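Clavulanic acid biosynthesis oligopeptide binding protein 2 (Streptomyces clavuligerus, PDB 2WOL) probably binds oligopeptides as an extracellular solute-binding protein of family 5, serving the biosynthesis of the beta-lactamase inhibitor clavulanic acid. Local coordinates at residues Thr349-Pro354 / Arg515-His520; Ile141-Asp146 / Ser181-Leu186; Leu498-Pro503 / Ala507-Ala512. All coordinates share one frame; numbering follows the deposited sequence.

Contact 1 (Thr349-Pro354 / Arg515-His520); sequences TALFPP and RRVMEH
Leu-351 of the loop 349-354 packs on Val-517 and Met-518 of the helical segment 515-520. Just before that segment, Glu-514 OE2 accepts hydrogen bonds from the backbone N of both Leu-351 and Phe-352, pinning the loop. Val-517 is the first residue of the segment to meet the loop. Its CG1 methyl stands anti to the backbone N (chi1 172°) and lies 3.8 Å from Leu-351 CD1, while the same valine also packs on Val-468 of helix 460-468. One residue on, Met-518 adds a second touch: its SD sits 4.2 Å from Leu-351 CG, the two side chains crossing at a slant. Bends at both chi2 and chi3 bring Met-518 CE to 4.1 Å from the backbone O of Thr-349. The hydroxyl of that threonine is engaged elsewhere, with Leu-362 O. Leu-351 thus packs against two consecutive residues of one helix face, and it also touches Leu-523 and Pro-525 of strand 523-534. The side-chain pairs across the contact are apolar. At the far end of the segment His-520 NE2 binds Asp-487 OD2. Loop 349-354 leaves strand 346-347, which pairs with strand 523-534, so this is loop-on-helix core packing beside the mixed sheet of an alpha/beta lobe, as expected of a solute-binding protein.

Contact 2 (Ile141-Asp146 / Ser181-Leu186); sequences IPLLDD and SDFDHL
This is a small, buried apolar contact between two short helices, in which Leu-143 of helix 140-144 packs against Phe-183 and Leu-186 of helix 183-186. It lies beside the four-stranded antiparallel sheet that includes strands 98-102 and 171-175, in what is probably the additional small domain that distinguishes peptide-binding proteins of this family from simpler two-lobed solute-binding proteins. One methyl does all the touching: Leu-143 CD1 reaches the edge of the Phe-183 ring, close to the ring plane, at 4.4 Å from CD1 of Phe-183. Phe-183 and Leu-186 lie one turn apart on the helix, and the leucine methyl touches both from the same side. The ring also meets Trp-99 and Phe-174 with inclined planes, which ties the helix to the sheet, and Leu-140 packs on both Phe-183 and Leu-186.

Helix 140-144 ends in a tight turn, where Ile-141 O accepts from Leu-144 N at 3.2 Å and from Asp-145 N at 2.8 Å. Thr-177 OG1 binds the backbone O of Pro-142. The other helix starts after Asp-182, whose side chain makes no capping bond; its OD1 instead receives the hydroxyl of Ser-181 from well above the carboxylate plane (69° out of it), and its OD2 pairs with Thr-459 OG1. With its CG anti to the carbonyl carbon (chi1 -71°), Leu-143 extends toward helix 183-186, and its CD1 presses on Leu-186 CD1 at 3.5 Å, closer than ordinary van der Waals contact.

Contact 3 (Leu498-Pro503 / Ala507-Ala512); sequences LHTTDP and AELWRA
The flat peptide carbonyl of Pro-503 takes the N-H of Ala-507 on a line tilted 28° from its plane. The bond from Ala-507 N to Pro-503 O is 2.9 Å long and moderately bent at the hydrogen; it is an ordinary i to i+4 bond in the first turn of helix 503-520. CB of Ala-507 lies against the same oxygen, 3.5 Å from Pro-503 O. Within the 507-512 segment, the guanidinium of Arg-511 and the carboxylate of Glu-508 form a salt bridge. Arg-511 NH1 lies 2.8 Å from Glu-508 OE2, which it meets nearly along the C-O axis, although the carboxylate oxygen stands 27° out of the guanidinium plane. The other guanidinium nitrogens are held as well, NE by Ala-358 O and NH2 by His-359 O, so the group is fixed against rotation by three partners.

The remaining touch spans the turn between the helices. Thr-500 and Leu-509 reach toward each other tip to tip, with Thr-500 OG1 3.5 Å from Leu-509 CD1. The hydroxyl owes its place to chi1 of -59°, which sets it beside the backbone N, and it is hydrogen-bonded to Glu-496 O in the preceding helix; the methyl of Leu-509 merely packs against it. Leu-509 also rests on Glu-496 and Thr-497, while Trp-510 packs on Ile-494 and Thr-497. At the start of the new helix Asp-502 is the N-cap, its OD1 accepting from Ala-504 N. The short linker, the cap and the side chains folded back on the previous helix together make a short helix-loop-helix connection with an Asp N-cap, at the protein surface.

Overall arrangement
Contacts 1 and 3 share helix 503-520: contact 3 lies near its start and contact 1 near its end. Their centres are about 15 Å apart, and Phe-352 CE1 joins them by packing 3.6 Å from Trp-510 O. In sequence, contact 3 falls wholly between the two segments of contact 1, and contact 2 precedes both. Its centre lies about 18 Å from that of contact 3 and about 25 Å from that of contact 1, which it does not touch. Ser-181 CB does, however, pack 3.5 Å from Leu-498 O. Helices 488-499 and 503-520 belong with the lobe containing strand 523-534, so contact 3 lies where that lobe meets the part with the antiparallel sheet.

Contact 1 (Thr349-Pro354 / Arg515-His520)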
# COMPACT_ATOMS: atom_id res chain seq x y z
N THR A 349 5.22 -10.79 -15.98
CA THR A 349 5.83 -10.08 -17.10
C THR A 349 5.17 -8.72 -17.33
O THR A 349 5.51 -8.00 -18.27
CB THR A 349 5.75 -10.90 -18.40
OG1 THR A 349 4.38 -11.08 -18.76
CG2 THR A 349 6.41 -12.27 -18.22
N ALA A 350 4.21 -8.37 -16.48
CA ALA A 350 3.57 -7.06 -16.52
C ALA A 350 3.45 -6.46 -15.12
O ALA A 350 3.95 -7.02 -14.14
CB ALA A 350 2.22 -7.15 -17.21
N LEU A 351 2.77 -5.31 -15.02
CA LEU A 351 2.81 -4.49 -13.81
C LEU A 351 1.62 -4.68 -12.87
O LEU A 351 1.81 -4.92 -11.68
CB LEU A 351 2.99 -3.01 -14.18
CG LEU A 351 4.15 -2.69 -15.13
CD1 LEU A 351 4.05 -1.26 -15.64
CD2 LEU A 351 5.50 -2.91 -14.46
N PHE A 352 0.40 -4.58 -13.40
CA PHE A 352 -0.81 -4.66 -12.57
C PHE A 352 -0.93 -5.98 -11.83
O PHE A 352 -0.74 -7.05 -12.42
CB PHE A 352 -2.08 -4.50 -13.42
CG PHE A 352 -2.30 -3.12 -13.97
CD1 PHE A 352 -2.62 -2.94 -15.32
CD2 PHE A 352 -2.22 -1.99 -13.15
CE1 PHE A 352 -2.84 -1.67 -15.85
CE2 PHE A 352 -2.45 -0.72 -13.67
CZ PHE A 352 -2.75 -0.56 -15.02
N PRO A 353 -1.25 -5.92 -10.52
CA PRO A 353 -1.67 -7.13 -9.80
C PRO A 353 -3.01 -7.64 -10.34
O PRO A 353 -3.80 -6.85 -10.86
CB PRO A 353 -1.84 -6.64 -8.35
CG PRO A 353 -1.12 -5.34 -8.28
CD PRO A 353 -1.23 -4.74 -9.64
N PRO A 354 -3.27 -8.96 -10.23
CA PRO A 354 -4.53 -9.54 -10.71
C PRO A 354 -5.80 -9.08 -9.97
O PRO A 354 -6.91 -9.42 -10.40
CB PRO A 354 -4.32 -11.05 -10.53
CG PRO A 354 -3.27 -11.17 -9.50
CD PRO A 354 -2.36 -9.99 -9.69
N ARG A 515 0.57 -1.06 -21.54
CA ARG A 515 1.24 -1.46 -22.77
C ARG A 515 2.28 -0.42 -23.19
O ARG A 515 3.42 -0.77 -23.49
CB ARG A 515 0.24 -1.71 -23.89
CG ARG A 515 0.89 -2.11 -25.21
CD ARG A 515 -0.13 -2.59 -26.23
NE ARG A 515 -0.70 -3.89 -25.87
CZ ARG A 515 -0.19 -5.06 -26.22
NH1 ARG A 515 0.92 -5.13 -26.95
NH2 ARG A 515 -0.79 -6.18 -25.84
N ARG A 516 1.90 0.85 -23.19
CA ARG A 516 2.83 1.91 -23.60
C ARG A 516 4.02 1.97 -22.65
O ARG A 516 5.15 2.15 -23.09
CB ARG A 516 2.13 3.26 -23.65
CG ARG A 516 1.23 3.44 -24.86
CD ARG A 516 0.44 4.73 -24.76
NE ARG A 516 -0.34 4.98 -25.96
CZ ARG A 516 0.07 5.71 -27.00
NH1 ARG A 516 1.28 6.26 -26.99
NH2 ARG A 516 -0.72 5.87 -28.05
N VAL A 517 3.77 1.81 -21.35
CA VAL A 517 4.85 1.80 -20.36
C VAL A 517 5.84 0.66 -20.65
O VAL A 517 7.04 0.87 -20.60
CB VAL A 517 4.32 1.70 -18.91
CG1 VAL A 517 5.46 1.49 -17.92
CG2 VAL A 517 3.54 2.96 -18.55
N MET A 518 5.31 -0.52 -20.96
CA MET A 518 6.18 -1.65 -21.29
C MET A 518 6.92 -1.45 -22.62
O MET A 518 8.06 -1.88 -22.75
CB MET A 518 5.41 -2.97 -21.24
CG MET A 518 5.04 -3.41 -19.81
SD MET A 518 6.39 -3.36 -18.60
CE MET A 518 7.52 -4.57 -19.28
N GLU A 519 6.28 -0.76 -23.57
CA GLU A 519 6.98 -0.38 -24.81
C GLU A 519 8.21 0.49 -24.52
O GLU A 519 9.25 0.33 -25.16
CB GLU A 519 6.03 0.35 -25.77
CG GLU A 519 4.99 -0.57 -26.42
CD GLU A 519 3.89 0.19 -27.15
OE1 GLU A 519 3.92 1.44 -27.18
OE2 GLU A 519 2.98 -0.48 -27.70
N HIS A 520 8.09 1.40 -23.54
CA HIS A 520 9.22 2.22 -23.10
C HIS A 520 10.34 1.40 -22.47
O HIS A 520 11.50 1.82 -22.48
CB HIS A 520 8.76 3.28 -22.10
CG HIS A 520 8.11 4.47 -22.73
ND1 HIS A 520 8.81 5.42 -23.44
CD2 HIS A 520 6.81 4.87 -22.75
CE1 HIS A 520 7.98 6.36 -23.87
NE2 HIS A 520 6.76 6.04 -23.46

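Contact 2 (Ile141-Asp146 / Ser181-Leu186)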
# COMPACT_ATOMS: atom_id res chain seq x y z
N ILE A 141 -4.07 17.14 -1.63
CA ILE A 141 -3.56 18.51 -1.81
C ILE A 141 -3.72 19.03 -3.25
O ILE A 141 -4.39 20.04 -3.46
CB ILE A 141 -2.11 18.68 -1.26
CG1 ILE A 141 -2.10 18.48 0.27
CG2 ILE A 141 -1.55 20.06 -1.63
CD1 ILE A 141 -0.73 18.59 0.93
N PRO A 142 -3.14 18.34 -4.26
CA PRO A 142 -3.36 18.86 -5.63
C PRO A 142 -4.83 18.84 -6.09
O PRO A 142 -5.22 19.65 -6.94
CB PRO A 142 -2.51 17.94 -6.51
CG PRO A 142 -2.26 16.73 -5.68
CD PRO A 142 -2.26 17.16 -4.26
N LEU A 143 -5.62 17.93 -5.53
CA LEU A 143 -7.03 17.83 -5.91
C LEU A 143 -7.89 18.95 -5.34
O LEU A 143 -8.97 19.23 -5.87
CB LEU A 143 -7.60 16.46 -5.50
CG LEU A 143 -7.12 15.25 -6.30
CD1 LEU A 143 -7.61 13.98 -5.63
CD2 LEU A 143 -7.58 15.32 -7.75
N LEU A 144 -7.43 19.59 -4.27
CA LEU A 144 -8.24 20.60 -3.58
C LEU A 144 -7.62 22.00 -3.50
O LEU A 144 -8.31 22.97 -3.19
CB LEU A 144 -8.62 20.11 -2.18
CG LEU A 144 -9.56 18.90 -2.11
CD1 LEU A 144 -9.62 18.35 -0.70
CD2 LEU A 144 -10.96 19.23 -2.62
N ASP A 145 -6.32 22.10 -3.79
CA ASP A 145 -5.62 23.38 -3.69
C ASP A 145 -5.82 24.25 -4.93
O ASP A 145 -5.75 23.77 -6.06
CB ASP A 145 -4.13 23.15 -3.46
CG ASP A 145 -3.47 24.28 -2.68
OD1 ASP A 145 -4.18 25.08 -2.04
OD2 ASP A 145 -2.22 24.35 -2.69
N ASP A 146 -6.07 25.54 -4.69
CA ASP A 146 -6.10 26.53 -5.75
C ASP A 146 -4.70 27.11 -5.92
O ASP A 146 -4.21 27.81 -5.04
CB ASP A 146 -7.10 27.64 -5.41
CG ASP A 146 -7.26 28.67 -6.52
OD1 ASP A 146 -6.50 28.63 -7.51
OD2 ASP A 146 -8.15 29.53 -6.38
N SER A 181 -11.76 9.82 -10.61
CA SER A 181 -12.65 8.66 -10.52
C SER A 181 -12.60 7.94 -9.17
O SER A 181 -13.58 7.35 -8.74
CB SER A 181 -12.34 7.66 -11.65
OG SER A 181 -10.99 7.23 -11.59
N ASP A 182 -11.45 8.02 -8.50
CA ASP A 182 -11.18 7.20 -7.32
C ASP A 182 -11.37 7.91 -5.98
O ASP A 182 -10.79 7.49 -4.96
CB ASP A 182 -9.77 6.59 -7.41
CG ASP A 182 -9.59 5.69 -8.63
OD1 ASP A 182 -10.59 5.35 -9.30
OD2 ASP A 182 -8.43 5.32 -8.91
N PHE A 183 -12.20 8.95 -5.94
CA PHE A 183 -12.29 9.77 -4.73
C PHE A 183 -12.81 9.04 -3.48
O PHE A 183 -12.36 9.33 -2.37
CB PHE A 183 -13.08 11.06 -4.99
CG PHE A 183 -12.79 12.15 -3.98
CD1 PHE A 183 -11.60 12.87 -4.04
CD2 PHE A 183 -13.71 12.45 -2.99
CE1 PHE A 183 -11.32 13.86 -3.11
CE2 PHE A 183 -13.45 13.45 -2.06
CZ PHE A 183 -12.26 14.16 -2.13
N ASP A 184 -13.73 8.09 -3.66
CA ASP A 184 -14.21 7.29 -2.52
C ASP A 184 -13.04 6.60 -1.79
O ASP A 184 -13.09 6.39 -0.58
CB ASP A 184 -15.21 6.22 -2.96
CG ASP A 184 -16.66 6.73 -3.02
OD1 ASP A 184 -16.97 7.84 -2.52
OD2 ASP A 184 -17.49 5.98 -3.57
N HIS A 185 -12.01 6.23 -2.55
CA HIS A 185 -10.82 5.60 -1.98
C HIS A 185 -10.06 6.56 -1.08
O HIS A 185 -9.61 6.17 -0.00
CB HIS A 185 -9.90 5.08 -3.08
CG HIS A 185 -10.45 3.89 -3.80
ND1 HIS A 185 -10.21 2.60 -3.39
CD2 HIS A 185 -11.24 3.80 -4.90
CE1 HIS A 185 -10.82 1.76 -4.21
NE2 HIS A 185 -11.45 2.46 -5.13
N LEU A 186 -9.94 7.81 -1.52
CA LEU A 186 -9.28 8.83 -0.71
C LEU A 186 -10.06 9.09 0.58
O LEU A 186 -9.47 9.35 1.62
CB LEU A 186 -9.08 10.12 -1.50
CG LEU A 186 -8.28 10.03 -2.80
CD1 LEU A 186 -8.00 11.42 -3.34
CD2 LEU A 186 -6.96 9.24 -2.66

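Contact 3 (Leu498-Pro503 / Ala507-Ala512)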
# COMPACT_ATOMS: atom_id res chain seq x y z
N LEU A 498 -9.57 9.09 -15.55
CA LEU A 498 -10.08 9.79 -14.37
C LEU A 498 -11.47 10.41 -14.54
O LEU A 498 -12.17 10.62 -13.55
CB LEU A 498 -9.07 10.83 -13.88
CG LEU A 498 -7.78 10.26 -13.27
CD1 LEU A 498 -6.77 11.36 -13.01
CD2 LEU A 498 -8.07 9.45 -12.00
N HIS A 499 -11.86 10.68 -15.79
CA HIS A 499 -13.22 11.17 -16.08
C HIS A 499 -14.11 10.15 -16.79
O HIS A 499 -15.26 10.45 -17.12
CB HIS A 499 -13.18 12.49 -16.85
CG HIS A 499 -12.72 12.36 -18.27
ND1 HIS A 499 -11.54 12.89 -18.73
CD2 HIS A 499 -13.30 11.76 -19.35
CE1 HIS A 499 -11.40 12.62 -20.02
NE2 HIS A 499 -12.46 11.94 -20.41
N THR A 500 -13.57 8.96 -17.05
CA THR A 500 -14.34 7.90 -17.70
C THR A 500 -15.22 7.20 -16.67
O THR A 500 -14.71 6.60 -15.72
CB THR A 500 -13.42 6.89 -18.45
OG1 THR A 500 -12.65 7.59 -19.44
CG2 THR A 500 -14.23 5.80 -19.14
N THR A 501 -16.53 7.30 -16.86
CA THR A 501 -17.50 6.74 -15.91
C THR A 501 -17.63 5.22 -16.05
O THR A 501 -17.75 4.52 -15.04
CB THR A 501 -18.90 7.39 -16.05
OG1 THR A 501 -19.39 7.19 -17.38
CG2 THR A 501 -18.84 8.88 -15.75
N ASP A 502 -17.60 4.73 -17.28
CA ASP A 502 -17.72 3.30 -17.58
C ASP A 502 -16.48 2.54 -17.11
O ASP A 502 -15.39 2.77 -17.63
CB ASP A 502 -17.96 3.08 -19.08
CG ASP A 502 -18.06 1.60 -19.46
OD1 ASP A 502 -18.37 0.76 -18.59
OD2 ASP A 502 -17.83 1.28 -20.64
N PRO A 503 -16.64 1.64 -16.12
CA PRO A 503 -15.52 0.86 -15.59
C PRO A 503 -14.80 0.03 -16.65
O PRO A 503 -13.58 -0.10 -16.60
CB PRO A 503 -16.18 -0.05 -14.55
CG PRO A 503 -17.42 0.67 -14.16
CD PRO A 503 -17.90 1.31 -15.42
N ALA A 507 -10.95 0.40 -17.82
CA ALA A 507 -10.01 -0.72 -17.80
C ALA A 507 -9.21 -0.83 -19.11
O ALA A 507 -8.00 -1.07 -19.08
CB ALA A 507 -10.73 -2.02 -17.49
N GLU A 508 -9.89 -0.65 -20.24
CA GLU A 508 -9.23 -0.71 -21.55
C GLU A 508 -8.21 0.41 -21.73
O GLU A 508 -7.15 0.20 -22.31
CB GLU A 508 -10.25 -0.70 -22.69
CG GLU A 508 -10.95 -2.04 -22.91
CD GLU A 508 -9.99 -3.21 -23.06
OE1 GLU A 508 -9.13 -3.17 -23.97
OE2 GLU A 508 -10.09 -4.16 -22.26
N LEU A 509 -8.55 1.61 -21.24
CA LEU A 509 -7.61 2.72 -21.26
C LEU A 509 -6.38 2.41 -20.41
O LEU A 509 -5.26 2.68 -20.83
CB LEU A 509 -8.29 4.01 -20.77
CG LEU A 509 -9.29 4.66 -21.73
CD1 LEU A 509 -10.18 5.63 -20.96
CD2 LEU A 509 -8.60 5.35 -22.90
N TRP A 510 -6.60 1.82 -19.24
CA TRP A 510 -5.49 1.44 -18.37
C TRP A 510 -4.59 0.38 -18.98
O TRP A 510 -3.37 0.40 -18.78
CB TRP A 510 -5.98 1.01 -16.99
CG TRP A 510 -6.22 2.18 -16.08
CD1 TRP A 510 -7.42 2.58 -15.56
CD2 TRP A 510 -5.24 3.11 -15.59
NE1 TRP A 510 -7.24 3.69 -14.77
CE2 TRP A 510 -5.91 4.04 -14.78
CE3 TRP A 510 -3.85 3.23 -15.76
CZ2 TRP A 510 -5.25 5.09 -14.13
CZ3 TRP A 510 -3.19 4.28 -15.12
CH2 TRP A 510 -3.89 5.19 -14.32
N ARG A 511 -5.18 -0.54 -19.74
CA ARG A 511 -4.42 -1.54 -20.48
C ARG A 511 -3.53 -0.90 -21.53
O ARG A 511 -2.40 -1.34 -21.74
CB ARG A 511 -5.35 -2.58 -21.11
CG ARG A 511 -5.92 -3.53 -20.09
CD ARG A 511 -6.94 -4.47 -20.67
NE ARG A 511 -7.27 -5.48 -19.67
CZ ARG A 511 -8.29 -6.32 -19.73
NH1 ARG A 511 -9.13 -6.29 -20.76
NH2 ARG A 511 -8.48 -7.19 -18.75
N ALA A 512 -4.03 0.15 -22.19
CA ALA A 512 -3.23 0.91 -23.14
C ALA A 512 -2.07 1.63 -22.44
O ALA A 512 -0.95 1.67 -22.96
CB ALA A 512 -4.09 1.90 -23.91